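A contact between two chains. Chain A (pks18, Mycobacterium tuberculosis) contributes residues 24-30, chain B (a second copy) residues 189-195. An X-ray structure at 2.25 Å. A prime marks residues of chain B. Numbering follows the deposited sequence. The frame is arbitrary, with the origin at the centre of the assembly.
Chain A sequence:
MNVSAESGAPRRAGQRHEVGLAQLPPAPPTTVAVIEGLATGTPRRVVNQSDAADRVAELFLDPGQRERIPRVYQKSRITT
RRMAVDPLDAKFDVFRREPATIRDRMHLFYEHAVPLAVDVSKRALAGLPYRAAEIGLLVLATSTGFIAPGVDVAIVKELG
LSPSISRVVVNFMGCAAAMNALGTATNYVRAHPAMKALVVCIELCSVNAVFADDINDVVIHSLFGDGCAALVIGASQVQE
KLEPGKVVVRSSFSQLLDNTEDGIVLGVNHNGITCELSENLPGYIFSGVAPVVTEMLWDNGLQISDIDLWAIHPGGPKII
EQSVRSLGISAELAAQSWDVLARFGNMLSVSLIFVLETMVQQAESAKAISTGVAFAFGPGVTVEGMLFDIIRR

Chain A 24-30: LPPAPPT
Chain B (189-195) VRAHPAM

Proline-rich segments often pack without hydrogen bonds, and this contact between two copies of pks18 is an example: an extended chain A strip lies across a helix end and turn of chain B through apolar and carbon-to-carbonyl contacts alone. From Pro25 to Pro29 the strip keeps phi between -62° and -75° and psi between 141° and 154°, the polyproline-like range, and its four proline rings are all C-gamma exo.

Opposite it, the helix ends at Ala191′, and His192′ (phi/psi -136/71, chi1 m) opens a type I turn closed by Met195′ N to His192′ O at 2.8 Å. Pro193′ and Ala194′, at -48/-26 and -88/-4, occupy its middle. The chains run in opposite directions: CA atoms pair Pro25 with Ala194′ (5.5 Å), Pro26 with Pro193′ (5.6 Å) and Pro29 with Ala191′ (6.0 Å).

Pro193′, pointing toward the strip, is the hub. Its CB lies 3.0 Å from Pro26 O, a tight approach, and 3.8 Å from Pro26 CD; its CD lies 3.9 Å from Pro28 CB. Pro25 CB reaches Ala194′ CB at 4.4 Å. At the other end, Pro29 CD sits 3.4 Å from Arg190′ O and 3.5 Å from Ala191′ O, packing against helix-end carbonyls. Ala27 points away.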

# COMPACT_ATOMS: atom_id res chain seq x y z
N LEU A 24 31.30 -8.68 -5.15
CA LEU A 24 30.79 -7.34 -5.42
C LEU A 24 29.30 -7.39 -5.75
O LEU A 24 28.77 -8.44 -6.10
CB LEU A 24 31.52 -6.73 -6.61
CG LEU A 24 33.02 -6.45 -6.51
CD1 LEU A 24 33.62 -6.38 -7.91
CD2 LEU A 24 33.24 -5.15 -5.75
N PRO A 25 28.61 -6.25 -5.65
CA PRO A 25 27.18 -6.23 -5.96
C PRO A 25 27.00 -6.38 -7.46
O PRO A 25 27.87 -5.97 -8.24
CB PRO A 25 26.72 -4.85 -5.49
CG PRO A 25 27.76 -4.45 -4.49
CD PRO A 25 29.03 -4.95 -5.11
N PRO A 26 25.89 -6.99 -7.90
CA PRO A 26 25.65 -7.17 -9.33
C PRO A 26 25.56 -5.79 -10.00
O PRO A 26 25.19 -4.82 -9.36
CB PRO A 26 24.30 -7.88 -9.37
CG PRO A 26 24.23 -8.59 -8.05
CD PRO A 26 24.81 -7.59 -7.10
N ALA A 27 25.90 -5.71 -11.28
CA ALA A 27 25.82 -4.45 -12.01
C ALA A 27 24.36 -4.01 -12.08
O ALA A 27 23.46 -4.82 -12.26
CB ALA A 27 26.38 -4.63 -13.44
N PRO A 28 24.10 -2.70 -11.94
CA PRO A 28 22.75 -2.13 -11.99
C PRO A 28 22.17 -2.08 -13.40
O PRO A 28 22.91 -2.02 -14.38
CB PRO A 28 22.93 -0.70 -11.47
CG PRO A 28 24.35 -0.64 -10.97
CD PRO A 28 25.10 -1.63 -11.80
N PRO A 29 20.83 -2.11 -13.52
CA PRO A 29 20.23 -2.04 -14.85
C PRO A 29 20.69 -0.66 -15.33
O PRO A 29 20.91 0.25 -14.53
CB PRO A 29 18.73 -2.05 -14.56
CG PRO A 29 18.64 -2.74 -13.24
CD PRO A 29 19.80 -2.19 -12.48
N THR A 30 20.82 -0.48 -16.63
CA THR A 30 21.31 0.78 -17.14
C THR A 30 20.27 1.56 -17.93
O THR A 30 20.58 2.57 -18.56
CB THR A 30 22.56 0.51 -17.98
OG1 THR A 30 23.42 1.64 -17.92
CG2 THR A 30 22.19 0.21 -19.41
N VAL B 189 15.66 -4.04 -5.13
CA VAL B 189 17.01 -4.58 -5.01
C VAL B 189 17.63 -4.93 -6.36
O VAL B 189 18.83 -4.78 -6.57
CB VAL B 189 16.97 -5.80 -4.04
CG1 VAL B 189 17.64 -7.00 -4.65
CG2 VAL B 189 17.59 -5.43 -2.70
N ARG B 190 16.82 -5.41 -7.30
CA ARG B 190 17.33 -5.74 -8.62
C ARG B 190 17.66 -4.45 -9.35
O ARG B 190 18.56 -4.42 -10.19
CB ARG B 190 16.30 -6.53 -9.42
CG ARG B 190 16.22 -8.00 -9.05
CD ARG B 190 15.19 -8.73 -9.92
NE ARG B 190 15.19 -10.17 -9.67
CZ ARG B 190 16.23 -10.97 -9.93
NH1 ARG B 190 17.35 -10.47 -10.45
NH2 ARG B 190 16.16 -12.27 -9.65
N ALA B 191 16.92 -3.38 -9.04
CA ALA B 191 17.14 -2.08 -9.66
C ALA B 191 18.28 -1.30 -8.98
O ALA B 191 18.89 -0.43 -9.59
CB ALA B 191 15.85 -1.25 -9.63
N HIS B 192 18.57 -1.64 -7.72
CA HIS B 192 19.63 -0.99 -6.96
C HIS B 192 20.41 -2.08 -6.20
O HIS B 192 20.34 -2.19 -4.98
CB HIS B 192 19.03 0.02 -5.98
CG HIS B 192 18.08 0.98 -6.63
ND1 HIS B 192 16.74 0.72 -6.76
CD2 HIS B 192 18.30 2.17 -7.24
CE1 HIS B 192 16.17 1.71 -7.44
NE2 HIS B 192 17.09 2.59 -7.74
N PRO B 193 21.18 -2.88 -6.94
CA PRO B 193 21.99 -4.00 -6.44
C PRO B 193 22.87 -3.74 -5.23
O PRO B 193 23.20 -4.66 -4.49
CB PRO B 193 22.81 -4.42 -7.66
CG PRO B 193 21.93 -4.01 -8.82
CD PRO B 193 21.46 -2.65 -8.37
N ALA B 194 23.28 -2.49 -5.03
CA ALA B 194 24.13 -2.14 -3.91
C ALA B 194 23.31 -1.79 -2.67
O ALA B 194 23.88 -1.55 -1.62
CB ALA B 194 25.01 -0.96 -4.27
N MET B 195 21.99 -1.79 -2.80
CA MET B 195 21.11 -1.44 -1.69
C MET B 195 20.31 -2.62 -1.14
O MET B 195 20.17 -3.64 -1.80
CB MET B 195 20.13 -0.33 -2.12
CG MET B 195 20.81 0.94 -2.62
SD MET B 195 21.82 1.71 -1.34
CE MET B 195 20.54 2.42 -0.26